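Local atomic coordinates of putative NADH-flavin reductase (Lactobacillus casei ATCC 334, PDB entry 3H2S), a protein that binds NADPH in a Rossmann-type fold and is probably an NAD(P)H-dependent oxidoreductase. Residues Ala20-His25 / Met192-Leu197; Ala29-Pro34 / Thr47-Pro52. All coordinates share one frame; numbering follows the deposited sequence.

In the fold
Both interactions belong to one Rossmann-type NAD(P)H-binding fold and flank the same piece of chain: helix 11-22 leads through the turn of interaction 1 into strand 26-31, which carries interaction 2. Interaction 2 is nested inside the long loop that interaction 1 closes; their segments adjoin in the sequence but do not otherwise touch, the centres lying about 20 Å apart. Interaction 1 (20-25 with 192-197) packs the C-terminal end of helix 11-22 and the turn after it against helix 189-201, and the side chain of L197 stays about 13 Å from the bound NADPH. Interaction 2 (29-34 with 47-52) pairs the edge strand 46-49 with its neighbour and reaches the cofactor directly, R32 bonding its phosphate.

Interaction 1 of 2, residues Ala20-His25 / Met192-Leu197; sequences ARRRGH and MALAIL
R23 runs alongside L197 and crosses L194 at about a right angle; R23 and L197 bury the most area in this contact. L197 CB sits over the centre of one guanidinium face, 3.5 Å from R23 CZ, while the aliphatic part of the arginine, through CD, meets L197 CB and CG. The two side chains run antiparallel, side by side. The chain of R23 is extended from CG to NE, which carries the charged group over to helix 189-201. At the edge, close to the guanidinium plane, L194 CD2 stands 3.7 Å from R23 NH2.

Beyond CG, the two methyls of L197 turn to A20 and H25. CD1 makes an apolar contact with A20 CB at 4.3 Å and approaches H25 ND1 at 4.1 Å, while CD2 lies 4.0 Å from the backbone N of A20. I3 of strand 2-6 also touches A20, H25 and L197, tying this small cluster to the sheet.

The polar partners of R23 lie just beyond the two segments: E19 takes NE in a salt bridge, and D198 and E201 take NH1. R22 shares E19 through NH2, and its tip passes L194 CD2 at 4.3 Å.

The backbone of 20-25 closes helix 11-22 with a Schellman motif, H25 N bonding to A20 O at 3.0 Å and G24 N to R21 O at 3.1 Å, with G24 at positive phi as the C-prime residue.

An alanine in place of R23 would probably leave D198 and E201 without this cationic mate and open a gap over L197 CB. A guanidinium laid flat on leucine, with carboxylates from both helices around it, implies a joint between a helix end and a helix in which one side chain serves apolar packing and charge pairing together.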
ATOM      1  N   ALA A  20      26.937   7.771   1.993  1.00  7.84           N
ATOM      2  CA  ALA A  20      27.152   6.353   1.711  1.00  9.98           C
ATOM      3  C   ALA A  20      28.537   6.083   1.138  1.00 10.97           C
ATOM      4  O   ALA A  20      29.197   5.123   1.540  1.00 12.14           O
ATOM      5  CB  ALA A  20      26.079   5.825   0.778  1.00  8.48           C
ATOM      6  N   ARG A  21      28.952   6.901   0.168  1.00 10.68           N
ATOM      7  CA  ARG A  21      30.258   6.739  -0.461  1.00 12.09           C
ATOM      8  C   ARG A  21      31.371   7.055   0.517  1.00 14.84           C
ATOM      9  O   ARG A  21      32.422   6.389   0.508  1.00 13.01           O
ATOM     10  CB  ARG A  21      30.391   7.627  -1.703  1.00 12.53           C
ATOM     11  CG  ARG A  21      29.526   7.161  -2.854  1.00 14.83           C
ATOM     12  CD  ARG A  21      29.545   8.175  -3.991  1.00 23.33           C
ATOM     13  NE  ARG A  21      30.660   7.935  -4.901  1.00 33.79           N
ATOM     14  CZ  ARG A  21      31.413   8.892  -5.424  1.00 36.02           C
ATOM     15  NH1 ARG A  21      31.178  10.164  -5.121  1.00 32.38           N
ATOM     16  NH2 ARG A  21      32.377   8.574  -6.278  1.00 44.80           N
ATOM     17  N   ARG A  22      31.162   8.079   1.345  1.00 11.76           N
ATOM     18  CA  ARG A  22      32.163   8.420   2.365  1.00 14.02           C
ATOM     19  C   ARG A  22      32.393   7.209   3.271  1.00 11.64           C
ATOM     20  O   ARG A  22      33.528   6.916   3.670  1.00  9.95           O
ATOM     21  CB  ARG A  22      31.712   9.621   3.206  1.00 13.75           C
ATOM     22  CG  ARG A  22      32.764  10.080   4.218  1.00 15.36           C
ATOM     23  CD  ARG A  22      32.364  11.393   4.893  1.00 17.11           C
ATOM     24  NE  ARG A  22      31.453  11.188   6.023  1.00 18.72           N
ATOM     25  CZ  ARG A  22      31.764  10.543   7.147  1.00 28.08           C
ATOM     26  NH1 ARG A  22      32.923   9.909   7.265  1.00 21.84           N
ATOM     27  NH2 ARG A  22      30.861  10.422   8.111  1.00 25.22           N
ATOM     28  N   ARG A  23      31.316   6.472   3.526  1.00  9.18           N
ATOM     29  CA  ARG A  23      31.351   5.360   4.469  1.00  8.33           C
ATOM     30  C   ARG A  23      31.668   4.029   3.794  1.00  9.26           C
ATOM     31  O   ARG A  23      31.468   2.968   4.388  1.00 13.20           O
ATOM     32  CB  ARG A  23      30.009   5.268   5.204  1.00  8.59           C
ATOM     33  CG  ARG A  23      29.796   6.384   6.191  1.00 10.22           C
ATOM     34  CD  ARG A  23      28.598   6.091   7.094  1.00 12.25           C
ATOM     35  NE  ARG A  23      28.221   7.287   7.830  1.00 10.87           N
ATOM     36  CZ  ARG A  23      27.462   7.289   8.920  1.00 10.86           C
ATOM     37  NH1 ARG A  23      27.157   6.146   9.530  1.00 10.51           N
ATOM     38  NH2 ARG A  23      27.130   8.443   9.472  1.00 14.14           N
ATOM     39  N   GLY A  24      32.073   4.083   2.526  1.00 10.39           N
ATOM     40  CA  GLY A  24      32.621   2.908   1.842  1.00 10.85           C
ATOM     41  C   GLY A  24      31.580   1.915   1.340  1.00 10.85           C
ATOM     42  O   GLY A  24      31.878   0.741   1.150  1.00 14.41           O
ATOM     43  N   HIS A  25      30.356   2.381   1.121  1.00 11.94           N
ATOM     44  CA  HIS A  25      29.302   1.519   0.597  1.00 13.18           C
ATOM     45  C   HIS A  25      29.146   1.657  -0.917  1.00 13.72           C
ATOM     46  O   HIS A  25      29.454   2.708  -1.493  1.00 13.33           O
ATOM     47  CB  HIS A  25      27.984   1.792   1.314  1.00 12.54           C
ATOM     48  CG  HIS A  25      28.025   1.461   2.768  1.00 14.45           C
ATOM     49  ND1 HIS A  25      28.143   2.428   3.744  1.00 17.16           N
ATOM     50  CD2 HIS A  25      28.193   0.274   3.397  1.00 10.28           C
ATOM     51  CE1 HIS A  25      28.275   1.844   4.926  1.00  9.93           C
ATOM     52  NE2 HIS A  25      28.355   0.539   4.735  1.00 18.25           N
HETATM   53  N   MSE A 192      20.524  14.565   8.158  1.00  6.94           N
HETATM   54  CA  MSE A 192      19.623  13.476   7.808  1.00  6.41           C
HETATM   55  C   MSE A 192      20.409  12.314   7.203  1.00  5.12           C
HETATM   56  O   MSE A 192      20.156  11.154   7.538  1.00  6.68           O
HETATM   57  CB  MSE A 192      18.526  13.957   6.836  1.00  5.88           C
HETATM   58  CG  MSE A 192      17.639  12.833   6.322  1.00  9.74           C
HETATM   59 SE   MSE A 192      16.603  11.951   7.752  1.00 19.30          SE
HETATM   60  CE  MSE A 192      15.305  13.370   8.085  1.00  9.51           C
ATOM     61  N   ALA A 193      21.367  12.623   6.332  1.00  7.48           N
ATOM     62  CA  ALA A 193      22.205  11.578   5.748  1.00  8.24           C
ATOM     63  C   ALA A 193      22.984  10.811   6.832  1.00  6.81           C
ATOM     64  O   ALA A 193      23.081   9.586   6.770  1.00  7.97           O
ATOM     65  CB  ALA A 193      23.173  12.156   4.697  1.00  9.70           C
ATOM     66  N   LEU A 194      23.565  11.537   7.785  1.00  8.70           N
ATOM     67  CA  LEU A 194      24.238  10.905   8.928  1.00  8.38           C
ATOM     68  C   LEU A 194      23.306   9.926   9.622  1.00  7.94           C
ATOM     69  O   LEU A 194      23.696   8.803   9.937  1.00  7.88           O
ATOM     70  CB  LEU A 194      24.712  11.948   9.958  1.00 11.63           C
ATOM     71  CG  LEU A 194      25.889  12.874   9.636  1.00 16.03           C
ATOM     72  CD1 LEU A 194      26.320  13.622  10.903  1.00 14.04           C
ATOM     73  CD2 LEU A 194      27.058  12.099   9.037  1.00 16.57           C
ATOM     74  N   ALA A 195      22.106  10.397   9.945  1.00  7.82           N
ATOM     75  CA  ALA A 195      21.119   9.596  10.680  1.00  9.46           C
ATOM     76  C   ALA A 195      20.711   8.338   9.914  1.00  7.67           C
ATOM     77  O   ALA A 195      20.539   7.275  10.488  1.00  8.82           O
ATOM     78  CB  ALA A 195      19.878  10.463  11.021  1.00  7.77           C
ATOM     79  N   ILE A 196      20.476   8.487   8.617  1.00  7.22           N
ATOM     80  CA  ILE A 196      20.141   7.362   7.774  1.00  9.63           C
ATOM     81  C   ILE A 196      21.243   6.309   7.707  1.00  9.94           C
ATOM     82  O   ILE A 196      20.985   5.129   7.942  1.00  9.04           O
ATOM     83  CB  ILE A 196      19.739   7.843   6.369  1.00  8.09           C
ATOM     84  CG1 ILE A 196      18.397   8.598   6.460  1.00  7.71           C
ATOM     85  CG2 ILE A 196      19.647   6.648   5.406  1.00 10.54           C
ATOM     86  CD1 ILE A 196      17.954   9.269   5.158  1.00 12.77           C
ATOM     87  N   LEU A 197      22.476   6.747   7.455  1.00  9.70           N
ATOM     88  CA  LEU A 197      23.596   5.838   7.367  1.00 10.72           C
ATOM     89  C   LEU A 197      23.910   5.230   8.721  1.00 10.05           C
ATOM     90  O   LEU A 197      24.297   4.073   8.793  1.00 10.01           O
ATOM     91  CB  LEU A 197      24.837   6.517   6.772  1.00  9.92           C
ATOM     92  CG  LEU A 197      24.999   6.327   5.254  1.00 13.01           C
ATOM     93  CD1 LEU A 197      25.099   4.853   4.887  1.00 13.09           C
ATOM     94  CD2 LEU A 197      23.860   7.003   4.502  1.00 11.38           C
TER

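Interaction 2 of 2, residues Ala29-Pro34 / Thr47-Pro52; sequences AVVRDP and TLVKEP. With NDP (NADPH dihydro-nicotinamide-adenine-dinucleotide phosphate), chain C.
V31 and V49 meet through their CG2 methyls because their torsions send these branches toward each other: V31 CG1 is anti to the carbonyl carbon (chi1 -56°), which puts CG2 between the backbone N and the carbonyl carbon, whereas V49 CG2 is anti to its carbonyl carbon. The methyls are 3.9 Å apart, and V49 CG2 also touches P34 CG at 4.1 Å. On the other face of the sheet V30 CG2 packs loosely against L48 CD2, while V30 CG1, anti to the backbone N, reaches K50 O at 3.7 Å.

Three backbone bonds hold the parallel pairing. L48 N gives to A29 O and V31 N to L48 O, both nearly straight. K50 N to V31 O is longer, 3.2 Å, and more bent at the hydrogen (138°).

Beyond the strand end the extended chain of R32 reaches the 2'-phosphate of NADPH. Its NE bonds to O2X at 3.0 Å and NH2 to O3X at 2.9 Å, the latter with a straight N-H...O line, so two oxygens of one phosphate grip the guanidinium and fix its rotation. One guanidinium face lies on the adenine, whose C5A is 3.5 Å above the plane of the guanidinium, toward its rim. P52 CD contacts adenine C2A at 3.7 Å. D33, at the N-cap of helix 34-40, forms a salt bridge with K36, and K50 NZ one with D59.

Strand 26-31, helix 34-40 and strand 46-49 form a beta-alpha-beta unit of the Rossmann fold, with an arginine just after its first strand reading the 2'-phosphate, the group that distinguishes NADPH from NADH.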
ATOM      1  N   ALA A  29      22.192   4.330  -7.621  1.00 12.73           N
ATOM      2  CA  ALA A  29      21.289   5.486  -7.674  1.00 10.81           C
ATOM      3  C   ALA A  29      20.199   5.221  -8.691  1.00 10.63           C
ATOM      4  O   ALA A  29      20.480   5.022  -9.869  1.00 13.62           O
ATOM      5  CB  ALA A  29      22.058   6.731  -8.071  1.00 10.72           C
ATOM      6  N   VAL A  30      18.967   5.111  -8.210  1.00  8.95           N
ATOM      7  CA  VAL A  30      17.828   4.948  -9.080  1.00 11.09           C
ATOM      8  C   VAL A  30      17.347   6.336  -9.489  1.00 10.32           C
ATOM      9  O   VAL A  30      16.958   7.136  -8.640  1.00  8.86           O
ATOM     10  CB  VAL A  30      16.691   4.200  -8.356  1.00  9.54           C
ATOM     11  CG1 VAL A  30      15.497   3.988  -9.294  1.00 12.19           C
ATOM     12  CG2 VAL A  30      17.225   2.870  -7.800  1.00  9.69           C
ATOM     13  N   VAL A  31      17.360   6.608 -10.789  1.00 12.27           N
ATOM     14  CA  VAL A  31      17.158   7.968 -11.280  1.00 13.18           C
ATOM     15  C   VAL A  31      16.261   7.974 -12.514  1.00 14.08           C
ATOM     16  O   VAL A  31      16.024   6.935 -13.122  1.00 12.58           O
ATOM     17  CB  VAL A  31      18.518   8.648 -11.635  1.00 11.35           C
ATOM     18  CG1 VAL A  31      19.453   8.633 -10.416  1.00 11.60           C
ATOM     19  CG2 VAL A  31      19.183   7.952 -12.830  1.00 17.15           C
ATOM     20  N   ARG A  32      15.724   9.143 -12.849  1.00 15.06           N
ATOM     21  CA  ARG A  32      15.034   9.309 -14.121  1.00 15.19           C
ATOM     22  C   ARG A  32      15.807  10.257 -15.029  1.00 17.40           C
ATOM     23  O   ARG A  32      15.581  10.292 -16.233  1.00 22.15           O
ATOM     24  CB  ARG A  32      13.615   9.811 -13.901  1.00 13.94           C
ATOM     25  CG  ARG A  32      13.539  11.073 -13.066  1.00 18.42           C
ATOM     26  CD  ARG A  32      12.096  11.547 -12.946  1.00 21.84           C
ATOM     27  NE  ARG A  32      12.021  12.766 -12.156  1.00 16.53           N
ATOM     28  CZ  ARG A  32      10.896  13.404 -11.869  1.00 18.27           C
ATOM     29  NH1 ARG A  32       9.739  12.959 -12.351  1.00 16.47           N
ATOM     30  NH2 ARG A  32      10.942  14.513 -11.141  1.00 17.55           N
ATOM     31  N   ASP A  33      16.779  10.959 -14.456  1.00 20.34           N
ATOM     32  CA  ASP A  33      17.482  12.042 -15.151  1.00 22.93           C
ATOM     33  C   ASP A  33      18.989  11.794 -15.118  1.00 22.71           C
ATOM     34  O   ASP A  33      19.676  12.230 -14.189  1.00 22.99           O
ATOM     35  CB  ASP A  33      17.157  13.377 -14.468  1.00 23.69           C
ATOM     36  CG  ASP A  33      17.750  14.574 -15.191  1.00 32.73           C
ATOM     37  OD1 ASP A  33      18.774  14.409 -15.892  1.00 33.56           O
ATOM     38  OD2 ASP A  33      17.201  15.689 -15.027  1.00 34.00           O
ATOM     39  N   PRO A  34      19.506  11.071 -16.120  1.00 24.67           N
ATOM     40  CA  PRO A  34      20.937  10.754 -16.230  1.00 25.87           C
ATOM     41  C   PRO A  34      21.862  11.970 -16.130  1.00 24.37           C
ATOM     42  O   PRO A  34      22.901  11.897 -15.473  1.00 23.15           O
ATOM     43  CB  PRO A  34      21.056  10.118 -17.618  1.00 27.56           C
ATOM     44  CG  PRO A  34      19.701   9.564 -17.901  1.00 28.71           C
ATOM     45  CD  PRO A  34      18.717  10.473 -17.210  1.00 24.25           C
ATOM     46  N   THR A  47      24.224   3.641 -11.714  1.00 14.79           N
ATOM     47  CA  THR A  47      22.935   4.256 -11.971  1.00 16.30           C
ATOM     48  C   THR A  47      21.960   3.167 -12.446  1.00 14.65           C
ATOM     49  O   THR A  47      22.359   2.221 -13.137  1.00 16.97           O
ATOM     50  CB  THR A  47      23.131   5.371 -13.041  1.00 18.52           C
ATOM     51  OG1 THR A  47      22.986   6.663 -12.447  1.00 21.43           O
ATOM     52  CG2 THR A  47      22.245   5.203 -14.210  1.00 15.15           C
ATOM     53  N   LEU A  48      20.721   3.218 -11.968  1.00 13.71           N
ATOM     54  CA  LEU A  48      19.632   2.494 -12.627  1.00 12.22           C
ATOM     55  C   LEU A  48      18.528   3.458 -13.060  1.00 14.41           C
ATOM     56  O   LEU A  48      17.921   4.132 -12.221  1.00 11.35           O
ATOM     57  CB  LEU A  48      19.061   1.423 -11.694  1.00 13.80           C
ATOM     58  CG  LEU A  48      17.788   0.736 -12.199  1.00 11.61           C
ATOM     59  CD1 LEU A  48      18.084  -0.117 -13.449  1.00 14.81           C
ATOM     60  CD2 LEU A  48      17.196  -0.112 -11.069  1.00 12.91           C
ATOM     61  N   VAL A  49      18.361   3.614 -14.372  1.00 14.59           N
ATOM     62  CA  VAL A  49      17.392   4.572 -14.908  1.00 13.38           C
ATOM     63  C   VAL A  49      16.063   3.871 -15.120  1.00 15.50           C
ATOM     64  O   VAL A  49      15.869   3.166 -16.119  1.00 13.27           O
ATOM     65  CB  VAL A  49      17.858   5.208 -16.254  1.00 14.97           C
ATOM     66  CG1 VAL A  49      16.827   6.226 -16.750  1.00 14.60           C
ATOM     67  CG2 VAL A  49      19.207   5.885 -16.095  1.00 13.34           C
ATOM     68  N   LYS A  50      15.179   4.011 -14.136  1.00 13.17           N
ATOM     69  CA  LYS A  50      13.934   3.276 -14.122  1.00 16.43           C
ATOM     70  C   LYS A  50      12.934   3.996 -13.231  1.00 16.56           C
ATOM     71  O   LYS A  50      13.302   4.588 -12.215  1.00 14.21           O
ATOM     72  CB  LYS A  50      14.169   1.856 -13.600  1.00 18.47           C
ATOM     73  CG  LYS A  50      12.966   0.940 -13.750  1.00 25.75           C
ATOM     74  CD  LYS A  50      13.268  -0.435 -13.182  1.00 23.12           C
ATOM     75  CE  LYS A  50      13.705  -1.378 -14.254  1.00 19.58           C
ATOM     76  NZ  LYS A  50      13.270  -2.785 -13.972  1.00 23.85           N
ATOM     77  N   GLU A  51      11.679   3.997 -13.652  1.00 16.35           N
ATOM     78  CA  GLU A  51      10.587   4.479 -12.802  1.00 16.89           C
ATOM     79  C   GLU A  51      10.504   3.659 -11.513  1.00 12.82           C
ATOM     80  O   GLU A  51      10.535   2.432 -11.545  1.00 12.43           O
ATOM     81  CB  GLU A  51       9.264   4.389 -13.566  1.00 18.98           C
ATOM     82  CG  GLU A  51       9.201   5.276 -14.789  1.00 25.28           C
ATOM     83  CD  GLU A  51       7.922   5.069 -15.588  1.00 33.57           C
ATOM     84  OE1 GLU A  51       7.183   4.099 -15.301  1.00 46.79           O
ATOM     85  OE2 GLU A  51       7.655   5.878 -16.506  1.00 50.58           O
ATOM     86  N   PRO A  52      10.440   4.334 -10.362  1.00 11.49           N
ATOM     87  CA  PRO A  52      10.423   3.589  -9.103  1.00  9.62           C
ATOM     88  C   PRO A  52       9.285   2.577  -9.041  1.00 10.28           C
ATOM     89  O   PRO A  52       9.478   1.490  -8.520  1.00  9.02           O
ATOM     90  CB  PRO A  52      10.225   4.681  -8.048  1.00 11.76           C
ATOM     91  CG  PRO A  52      10.859   5.891  -8.662  1.00 14.71           C
ATOM     92  CD  PRO A  52      10.616   5.782 -10.157  1.00  9.96           C
TER
HETATM   93  PA  NDP C 301      13.486  16.438  -3.727  1.00 15.04           P
HETATM   94  O1A NDP C 301      12.292  17.339  -4.156  1.00 12.73           O
HETATM   95  O2A NDP C 301      14.851  17.035  -3.712  1.00  9.47           O
HETATM   96  O5B NDP C 301      13.291  15.324  -4.988  1.00 29.10           O
HETATM   97  C5B NDP C 301      13.240  13.989  -4.424  1.00 25.25           C
HETATM   98  C4B NDP C 301      13.483  12.914  -5.553  1.00 12.08           C
HETATM   99  O4B NDP C 301      12.226  12.543  -6.083  1.00 10.89           O
HETATM  100  C3B NDP C 301      14.288  13.479  -6.772  1.00 14.19           C
HETATM  101  O3B NDP C 301      15.363  12.612  -6.955  1.00 15.92           O
HETATM  102  C2B NDP C 301      13.238  13.361  -7.952  1.00 13.50           C
HETATM  103  O2B NDP C 301      13.742  13.122  -9.218  1.00 15.08           O
HETATM  104  C1B NDP C 301      12.409  12.154  -7.412  1.00 11.85           C
HETATM  105  N9A NDP C 301      11.075  12.122  -8.034  1.00 13.22           N
HETATM  106  C8A NDP C 301      10.072  13.104  -7.824  1.00 16.22           C
HETATM  107  N7A NDP C 301       8.937  12.835  -8.474  1.00 16.77           N
HETATM  108  C5A NDP C 301       9.190  11.605  -9.117  1.00 17.08           C
HETATM  109  C6A NDP C 301       8.347  10.821  -9.923  1.00 14.64           C
HETATM  110  N6A NDP C 301       7.096  11.281 -10.202  1.00 19.27           N
HETATM  111  N1A NDP C 301       8.911   9.788 -10.648  1.00 15.62           N
HETATM  112  C2A NDP C 301      10.170   9.403 -10.286  1.00 10.46           C
HETATM  113  N3A NDP C 301      11.013   9.964  -9.367  1.00 17.66           N
HETATM  114  C4A NDP C 301      10.507  11.136  -8.851  1.00 16.10           C
HETATM  115  O3  NDP C 301      13.021  16.139  -2.249  1.00 13.94           O
HETATM  116  PN  NDP C 301      13.585  16.259  -0.732  1.00 12.69           P
HETATM  117  O1N NDP C 301      15.008  15.672  -0.698  1.00  9.79           O
HETATM  118  O2N NDP C 301      13.542  17.732  -0.459  1.00 13.11           O
HETATM  119  O5D NDP C 301      12.688  15.370   0.304  1.00 14.73           O
HETATM  120  C5D NDP C 301      13.011  14.013   0.622  1.00 12.53           C
HETATM  121  C4D NDP C 301      11.977  13.528   1.654  1.00  9.36           C
HETATM  122  O4D NDP C 301      11.964  14.513   2.673  1.00 12.34           O
HETATM  123  C3D NDP C 301      10.509  13.333   1.172  1.00 11.45           C
HETATM  124  O3D NDP C 301       9.925  12.278   1.845  1.00 11.90           O
HETATM  125  C2D NDP C 301       9.891  14.729   1.548  1.00 15.02           C
HETATM  126  O2D NDP C 301       8.512  14.627   1.799  1.00 14.55           O
HETATM  127  C1D NDP C 301      10.643  14.937   2.911  1.00  9.92           C
HETATM  128  N1N NDP C 301      10.497  16.308   3.394  1.00 14.14           N
HETATM  129  C2N NDP C 301       9.720  16.479   4.617  1.00 13.62           C
HETATM  130  C3N NDP C 301       9.384  17.930   4.962  1.00 15.60           C
HETATM  131  C7N NDP C 301       9.063  18.047   6.442  1.00 22.49           C
HETATM  132  O7N NDP C 301       8.387  17.185   6.987  1.00 27.19           O
HETATM  133  N7N NDP C 301       9.402  19.216   7.108  1.00 28.15           N
HETATM  134  C4N NDP C 301      10.274  19.039   4.440  1.00 14.22           C
HETATM  135  C5N NDP C 301      10.781  18.823   3.037  1.00 14.98           C
HETATM  136  C6N NDP C 301      10.959  17.402   2.553  1.00 14.77           C
HETATM  137  P2B NDP C 301      14.390  14.337 -10.091  1.00 18.35           P
HETATM  138  O1X NDP C 301      15.760  14.752  -9.441  1.00 18.31           O
HETATM  139  O2X NDP C 301      14.811  13.704 -11.469  1.00 16.22           O
HETATM  140  O3X NDP C 301      13.472  15.505 -10.211  1.00 21.30           O